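Leucine aminopeptidase A1, chloroplastic (Solanum lycopersicum, PDB 4KSI) removes N-terminal amino acids, preferably leucine, from peptides as a two-magnesium M17 aminopeptidase that works as a homohexamer and regulates wound signalling. Local coordinates at residues A137-V142 and L185-I190; D26-S31 and G169-N174. All blocks are in the same frame, centred on the assembly; numbering follows the deposited sequence. Where two conformers were deposited one is given.

Contact 1: residues A137-V142 and L185-I190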
ATOM      1  N   ALA A 137      46.025  18.382   7.979  1.00 22.50           N
ATOM      2  CA  ALA A 137      47.215  18.679   7.187  1.00 21.78           C
ATOM      3  C   ALA A 137      47.028  19.904   6.250  1.00 21.57           C
ATOM      4  O   ALA A 137      45.935  20.118   5.690  1.00 20.70           O
ATOM      5  CB  ALA A 137      47.555  17.459   6.355  1.00 21.31           C
ATOM      6  N   ARG A 138      48.102  20.659   6.066  0.50 21.50           N
ATOM      7  CA  ARG A 138      48.070  21.840   5.217  0.50 22.08           C
ATOM      8  C   ARG A 138      48.805  21.604   3.893  0.50 21.71           C
ATOM      9  O   ARG A 138      48.319  22.027   2.839  0.50 22.03           O
ATOM     10  CB  ARG A 138      48.664  23.012   5.998  0.50 22.97           C
ATOM     11  CG  ARG A 138      47.924  23.188   7.330  0.50 24.91           C
ATOM     12  CD  ARG A 138      48.854  23.572   8.464  0.50 26.68           C
ATOM     13  NE  ARG A 138      50.153  22.896   8.353  0.50 26.68           N
ATOM     14  CZ  ARG A 138      51.220  23.279   9.028  0.50 27.22           C
ATOM     15  NH1 ARG A 138      51.094  24.320   9.833  0.50 27.68           N
ATOM     16  NH2 ARG A 138      52.388  22.649   8.885  0.50 26.51           N
ATOM     17  N   ASN A 139      49.952  20.919   3.970  1.00 20.42           N
ATOM     18  CA  ASN A 139      50.804  20.636   2.836  1.00 20.85           C
ATOM     19  C   ASN A 139      51.001  19.136   2.695  1.00 19.94           C
ATOM     20  O   ASN A 139      51.580  18.476   3.594  1.00 19.03           O
ATOM     21  CB  ASN A 139      52.188  21.297   3.050  1.00 23.18           C
ATOM     22  CG  ASN A 139      52.045  22.773   3.491  1.00 28.04           C
ATOM     23  OD1 ASN A 139      52.433  23.133   4.614  1.00 30.40           O
ATOM     24  ND2 ASN A 139      51.364  23.600   2.660  1.00 25.77           N
ATOM     25  N   ILE A 140      50.542  18.587   1.565  1.00 18.16           N
ATOM     26  CA  ILE A 140      50.642  17.122   1.364  1.00 17.69           C
ATOM     27  C   ILE A 140      51.353  16.781   0.067  1.00 17.93           C
ATOM     28  O   ILE A 140      51.517  17.644  -0.792  1.00 18.83           O
ATOM     29  CB  ILE A 140      49.234  16.462   1.459  1.00 16.66           C
ATOM     30  CG1 ILE A 140      48.363  16.711   0.211  1.00 15.73           C
ATOM     31  CG2 ILE A 140      48.555  16.957   2.736  1.00 16.73           C
ATOM     32  CD1 ILE A 140      47.010  16.013   0.218  1.00 14.48           C
ATOM     33  N   ALA A 141      51.711  15.520  -0.098  1.00 17.91           N
ATOM     34  CA  ALA A 141      52.271  15.023  -1.335  1.00 17.35           C
ATOM     35  C   ALA A 141      51.616  13.675  -1.614  1.00 17.46           C
ATOM     36  O   ALA A 141      51.194  12.998  -0.670  1.00 17.82           O
ATOM     37  CB  ALA A 141      53.782  14.853  -1.190  1.00 16.51           C
ATOM     38  N   VAL A 142      51.556  13.286  -2.887  1.00 17.21           N
ATOM     39  CA  VAL A 142      51.057  11.958  -3.281  1.00 16.97           C
ATOM     40  C   VAL A 142      52.075  11.411  -4.254  1.00 17.26           C
ATOM     41  O   VAL A 142      52.567  12.161  -5.114  1.00 17.20           O
ATOM     42  CB  VAL A 142      49.688  12.072  -4.003  1.00 17.19           C
ATOM     43  CG1 VAL A 142      49.193  10.704  -4.462  1.00 17.03           C
ATOM     44  CG2 VAL A 142      48.666  12.674  -3.035  1.00 17.76           C
ATOM     45  N   LEU A 185      43.554  22.183   4.082  1.00 24.19           N
ATOM     46  CA  LEU A 185      44.509  21.766   3.035  1.00 24.11           C
ATOM     47  C   LEU A 185      44.850  22.991   2.156  1.00 23.15           C
ATOM     48  O   LEU A 185      43.950  23.637   1.645  1.00 22.19           O
ATOM     49  CB  LEU A 185      43.918  20.636   2.187  1.00 21.68           C
ATOM     50  CG  LEU A 185      44.824  20.183   1.073  1.00 22.49           C
ATOM     51  CD1 LEU A 185      46.024  19.448   1.637  1.00 21.72           C
ATOM     52  CD2 LEU A 185      44.011  19.294   0.146  1.00 23.77           C
ATOM     53  N   GLU A 186      46.137  23.246   1.961  1.00 23.05           N
ATOM     54  CA  GLU A 186      46.621  24.415   1.250  1.00 23.79           C
ATOM     55  C   GLU A 186      47.469  24.082   0.019  1.00 23.90           C
ATOM     56  O   GLU A 186      47.501  24.859  -0.942  1.00 21.24           O
ATOM     57  CB  GLU A 186      47.467  25.239   2.203  1.00 25.72           C
ATOM     58  CG  GLU A 186      46.612  26.071   3.171  1.00 31.01           C
ATOM     59  CD  GLU A 186      47.423  26.777   4.255  1.00 35.01           C
ATOM     60  OE1 GLU A 186      48.635  26.993   4.053  1.00 37.95           O
ATOM     61  OE2 GLU A 186      46.851  27.106   5.320  1.00 40.34           O
ATOM     62  N   SER A 187      48.184  22.945   0.049  1.00 22.02           N
ATOM     63  CA  SER A 187      49.026  22.640  -1.082  1.00 21.42           C
ATOM     64  C   SER A 187      49.170  21.118  -1.300  1.00 20.68           C
ATOM     65  O   SER A 187      49.074  20.333  -0.334  1.00 19.74           O
ATOM     66  CB  SER A 187      50.378  23.310  -0.925  1.00 21.80           C
ATOM     67  OG  SER A 187      51.195  22.578  -0.021  1.00 25.27           O
ATOM     68  N   LEU A 188      49.371  20.730  -2.567  1.00 19.17           N
ATOM     69  CA  LEU A 188      49.556  19.322  -2.965  1.00 18.90           C
ATOM     70  C   LEU A 188      50.728  19.279  -3.903  1.00 19.37           C
ATOM     71  O   LEU A 188      50.734  19.992  -4.906  1.00 19.66           O
ATOM     72  CB  LEU A 188      48.323  18.820  -3.719  1.00 17.46           C
ATOM     73  CG  LEU A 188      48.456  17.532  -4.559  1.00 16.73           C
ATOM     74  CD1 LEU A 188      48.796  16.332  -3.680  1.00 15.62           C
ATOM     75  CD2 LEU A 188      47.194  17.298  -5.377  1.00 14.99           C
ATOM     76  N   ASP A 189      51.732  18.467  -3.568  1.00 19.88           N
ATOM     77  CA  ASP A 189      52.816  18.154  -4.504  1.00 20.12           C
ATOM     78  C   ASP A 189      52.625  16.733  -5.055  1.00 18.83           C
ATOM     79  O   ASP A 189      52.535  15.767  -4.289  1.00 17.89           O
ATOM     80  CB  ASP A 189      54.179  18.253  -3.797  1.00 21.51           C
ATOM     81  CG  ASP A 189      54.547  19.688  -3.435  1.00 25.48           C
ATOM     82  OD1 ASP A 189      54.173  20.646  -4.190  1.00 28.14           O
ATOM     83  OD2 ASP A 189      55.217  19.861  -2.388  1.00 29.41           O
ATOM     84  N   ILE A 190      52.611  16.601  -6.372  1.00 16.95           N
ATOM     85  CA  ILE A 190      52.495  15.301  -6.966  1.00 16.76           C
ATOM     86  C   ILE A 190      53.885  14.907  -7.386  1.00 16.82           C
ATOM     87  O   ILE A 190      54.484  15.582  -8.210  1.00 16.80           O
ATOM     88  CB  ILE A 190      51.517  15.359  -8.165  1.00 16.58           C
ATOM     89  CG1 ILE A 190      50.169  15.806  -7.647  1.00 16.49           C
ATOM     90  CG2 ILE A 190      51.405  14.034  -8.908  1.00 16.51           C
ATOM     91  CD1 ILE A 190      49.141  16.004  -8.742  1.00 16.94           C
TER
HETATM   92  O   HOH W   1      50.645  26.280   2.643  1.00 43.96           O
HETATM   93  O   HOH W   2      52.320  20.290  -0.466  1.00 24.07           O
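N139-V142 and S187-I190 run side by side as parallel strands, 23° apart in direction, and the hydrogen bonds pass from one to the other: S187 N to R138 O, I140 N to S187 O, D189 N to I140 O, and V142 N to D189 O. Where the pair begins, at its N-terminal end, E186 N also donates to R138 O at 2.6 Å, so R138 O takes both E186 N and S187 N, in the plane of its carbonyl, where the loop enters the strand. The face that carries N139 and S187 is polar at this end. ND2 of N139 donates to S187 OG at 2.9 Å, with the hydroxyl close to the amide plane. The same hydroxyl is bridged by a water to I140 O, while a second water links N139 ND2 to E186 OE1.

The other face is aliphatic. CD1 of L185 lies 3.7 Å from CG2 of I140, the two side chains crossing at about a right angle. CD1 of L188 sits between the two neighbours of the other strand, 3.7 Å from CG2 of V142 and 3.9 Å from CG1 of I140; its CG lies anti to the backbone N (chi1 163°), and the branch beyond turns toward the neighbouring strand.

Both strands belong to the sheet of the N-terminal, macro-like domain, linked by a right-handed beta-alpha-beta crossover through helix 152-170. V166 of that helix covers L185 and L188, and A132 and A128 of helix 119-134 cover I140 and V142. Strand 46-52 flanks 139-144, and strand 31-35 flanks 187-191.

Contact 2: residues D26-S31 and G169-N174; sequences DAPKIS and GSFEDN
D26 and P28 meet the chain just after helix 152-170, where the loop leading into strand 31-35, outermost in this chain's sheet of the N-terminal alpha/beta domain, passes F171-N174 in roughly the opposite direction. The direct polar link is a single hydrogen bond: N174 N donates to D26 OD2 at 2.8 Å, approaching from above the carboxylate plane, 48° out of it. D26 places its CG beside its own backbone N (chi1 -59°), which sends the carboxylate toward N174. D173 OD1 lies 4.4 Å from the same oxygen, a pairing of like charges probably eased by the salt bridge of D173 to R175.

Apolar contact centres on F171. CD1 of its ring is 3.6 Å from CD of P28, the two side chains crossing at about a right angle. The backbone of D26 and A27 runs along the ring edge, near its plane, and D173 N sits over the centre of one face. I214 of helix 197-221 touches A27, P28 and F171, tying the loop and the helix exit to the long helix that follows strand 187-191.

A water bridges the two backbones, donating to D26 O and accepting from E172 N at 3.2 Å.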
ATOM      1  N   ASP A  26      32.672  27.196   0.362  1.00 36.04           N
ATOM      2  CA  ASP A  26      33.821  26.349   0.744  1.00 36.30           C
ATOM      3  C   ASP A  26      34.587  25.724  -0.422  1.00 36.39           C
ATOM      4  O   ASP A  26      35.288  24.726  -0.185  1.00 36.79           O
ATOM      5  CB  ASP A  26      33.409  25.223   1.723  1.00 33.85           C
ATOM      6  CG  ASP A  26      32.783  25.781   3.004  1.00 37.77           C
ATOM      7  OD1 ASP A  26      33.577  26.235   3.878  1.00 36.57           O
ATOM      8  OD2 ASP A  26      31.506  25.791   3.105  1.00 32.20           O
ATOM      9  N   ALA A  27      34.451  26.262  -1.655  1.00 37.33           N
ATOM     10  CA  ALA A  27      35.252  25.766  -2.810  1.00 39.37           C
ATOM     11  C   ALA A  27      36.721  25.662  -2.358  1.00 39.38           C
ATOM     12  O   ALA A  27      37.222  26.583  -1.678  1.00 36.98           O
ATOM     13  CB  ALA A  27      35.130  26.679  -4.027  1.00 38.80           C
ATOM     14  N   PRO A  28      37.392  24.520  -2.652  1.00 38.23           N
ATOM     15  CA  PRO A  28      38.805  24.404  -2.177  1.00 37.27           C
ATOM     16  C   PRO A  28      39.745  25.512  -2.717  1.00 35.22           C
ATOM     17  O   PRO A  28      39.479  26.059  -3.799  1.00 35.78           O
ATOM     18  CB  PRO A  28      39.232  22.992  -2.666  1.00 36.46           C
ATOM     19  CG  PRO A  28      37.968  22.211  -2.783  1.00 34.18           C
ATOM     20  CD  PRO A  28      36.854  23.213  -3.096  1.00 36.89           C
ATOM     21  N   LYS A  29      40.787  25.871  -1.948  1.00 33.20           N
ATOM     22  CA  LYS A  29      41.819  26.793  -2.425  1.00 34.17           C
ATOM     23  C   LYS A  29      43.233  26.199  -2.333  1.00 31.31           C
ATOM     24  O   LYS A  29      43.979  26.506  -1.433  1.00 35.05           O
ATOM     25  CB  LYS A  29      41.703  28.101  -1.676  1.00 36.68           C
ATOM     26  CG  LYS A  29      40.399  28.813  -2.045  1.00 43.65           C
ATOM     27  CD  LYS A  29      39.968  29.862  -1.008  1.00 46.63           C
ATOM     28  CE  LYS A  29      39.420  29.220   0.265  1.00 50.11           C
ATOM     29  NZ  LYS A  29      38.861  30.314   1.111  1.00 51.34           N
ATOM     30  N   ILE A  30      43.598  25.352  -3.270  1.00 27.87           N
ATOM     31  CA  ILE A  30      44.788  24.497  -3.111  1.00 26.00           C
ATOM     32  C   ILE A  30      45.799  24.815  -4.191  1.00 24.26           C
ATOM     33  O   ILE A  30      45.454  24.900  -5.358  1.00 24.35           O
ATOM     34  CB  ILE A  30      44.412  23.002  -3.193  1.00 24.74           C
ATOM     35  CG1 ILE A  30      43.408  22.626  -2.085  1.00 24.89           C
ATOM     36  CG2 ILE A  30      45.611  22.104  -3.121  1.00 23.66           C
ATOM     37  CD1 ILE A  30      42.593  21.405  -2.488  1.00 23.97           C
ATOM     38  N   SER A  31      47.039  24.978  -3.804  1.00 22.90           N
ATOM     39  CA  SER A  31      48.101  25.211  -4.776  1.00 23.58           C
ATOM     40  C   SER A  31      48.731  23.830  -5.166  1.00 22.62           C
ATOM     41  O   SER A  31      49.181  23.068  -4.308  1.00 21.92           O
ATOM     42  CB  SER A  31      49.095  26.202  -4.157  1.00 24.83           C
ATOM     43  OG  SER A  31      50.368  25.994  -4.689  1.00 27.74           O
ATOM     44  N   GLY A 169      37.841  15.631  -3.314  1.00 17.33           N
ATOM     45  CA  GLY A 169      37.749  14.971  -2.013  1.00 17.06           C
ATOM     46  C   GLY A 169      37.898  15.914  -0.839  1.00 18.36           C
ATOM     47  O   GLY A 169      37.358  15.646   0.202  1.00 18.08           O
ATOM     48  N   SER A 170      38.632  17.012  -1.010  0.50 17.83           N
ATOM     49  CA  SER A 170      38.733  17.992   0.053  0.50 18.65           C
ATOM     50  C   SER A 170      37.444  18.808   0.302  0.50 18.90           C
ATOM     51  O   SER A 170      37.263  19.324   1.403  0.50 18.54           O
ATOM     52  CB  SER A 170      39.922  18.936  -0.191  0.50 18.87           C
ATOM     53  OG  SER A 170      41.152  18.217  -0.180  0.50 19.19           O
ATOM     54  N   PHE A 171      36.568  18.916  -0.700  1.00 19.08           N
ATOM     55  CA  PHE A 171      35.432  19.840  -0.650  1.00 20.60           C
ATOM     56  C   PHE A 171      34.416  19.410   0.404  1.00 22.90           C
ATOM     57  O   PHE A 171      33.915  18.279   0.362  1.00 24.35           O
ATOM     58  CB  PHE A 171      34.752  19.892  -2.000  1.00 22.19           C
ATOM     59  CG  PHE A 171      33.533  20.789  -2.053  1.00 22.26           C
ATOM     60  CD1 PHE A 171      33.639  22.162  -1.827  1.00 23.66           C
ATOM     61  CD2 PHE A 171      32.284  20.258  -2.349  1.00 22.80           C
ATOM     62  CE1 PHE A 171      32.507  22.981  -1.867  1.00 23.90           C
ATOM     63  CE2 PHE A 171      31.160  21.071  -2.407  1.00 22.58           C
ATOM     64  CZ  PHE A 171      31.275  22.421  -2.184  1.00 22.24           C
ATOM     65  N   GLU A 172      34.109  20.297   1.355  1.00 23.90           N
ATOM     66  CA  GLU A 172      33.011  20.036   2.278  1.00 25.29           C
ATOM     67  C   GLU A 172      32.089  21.262   2.241  1.00 23.19           C
ATOM     68  O   GLU A 172      32.514  22.347   2.513  1.00 23.36           O
ATOM     69  CB  GLU A 172      33.521  19.780   3.706  1.00 29.82           C
ATOM     70  CG  GLU A 172      32.540  18.965   4.566  1.00 38.10           C
ATOM     71  CD  GLU A 172      32.972  18.770   6.063  0.90 45.99           C
ATOM     72  OE1 GLU A 172      33.600  19.667   6.719  0.90 42.17           O
ATOM     73  OE2 GLU A 172      32.637  17.690   6.611  0.90 47.58           O
ATOM     74  N   ASP A 173      30.828  21.083   1.901  1.00 20.78           N
ATOM     75  CA  ASP A 173      29.926  22.202   1.719  1.00 19.45           C
ATOM     76  C   ASP A 173      29.288  22.566   3.084  1.00 19.22           C
ATOM     77  O   ASP A 173      28.388  21.875   3.544  1.00 20.24           O
ATOM     78  CB  ASP A 173      28.866  21.810   0.714  1.00 18.78           C
ATOM     79  CG  ASP A 173      28.003  22.998   0.276  1.00 20.87           C
ATOM     80  OD1 ASP A 173      28.109  24.117   0.838  1.00 20.82           O
ATOM     81  OD2 ASP A 173      27.193  22.825  -0.652  1.00 20.53           O
ATOM     82  N   ASN A 174      29.719  23.661   3.700  1.00 17.82           N
ATOM     83  CA  ASN A 174      29.223  24.044   5.002  1.00 18.40           C
ATOM     84  C   ASN A 174      28.426  25.336   4.969  1.00 17.67           C
ATOM     85  O   ASN A 174      28.245  25.965   6.014  1.00 17.64           O
ATOM     86  CB  ASN A 174      30.366  24.146   6.026  1.00 19.42           C
ATOM     87  CG  ASN A 174      31.005  22.787   6.317  1.00 21.33           C
ATOM     88  OD1 ASN A 174      32.207  22.683   6.335  1.00 24.75           O
ATOM     89  ND2 ASN A 174      30.220  21.759   6.486  1.00 21.83           N
TER
HETATM   90  O   HOH W   3      36.120  22.772   1.097  1.00 38.72           O

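In the fold
Both contacts lie in the N-terminal domain, away from the magnesium site, with centres 13 Å apart. Contact 1 is sheet pairing built on repeated backbone bonds, buried on its aliphatic face (I140, V142, L185, L188) under two helices but reaching the surface at R138 and E186. Contact 2 is a smaller meeting of irregular chain, relying on one side-chain carboxylate, a ring and a water; most of its residues are partly exposed, with D173 and N174 buried. Helix 152-170 joins them: it connects the two strands of contact 1, and its end enters contact 2. They also touch directly, since S31 probably pairs by backbone bonds with E186 and L188, carrying the sheet outward to strand 31-35.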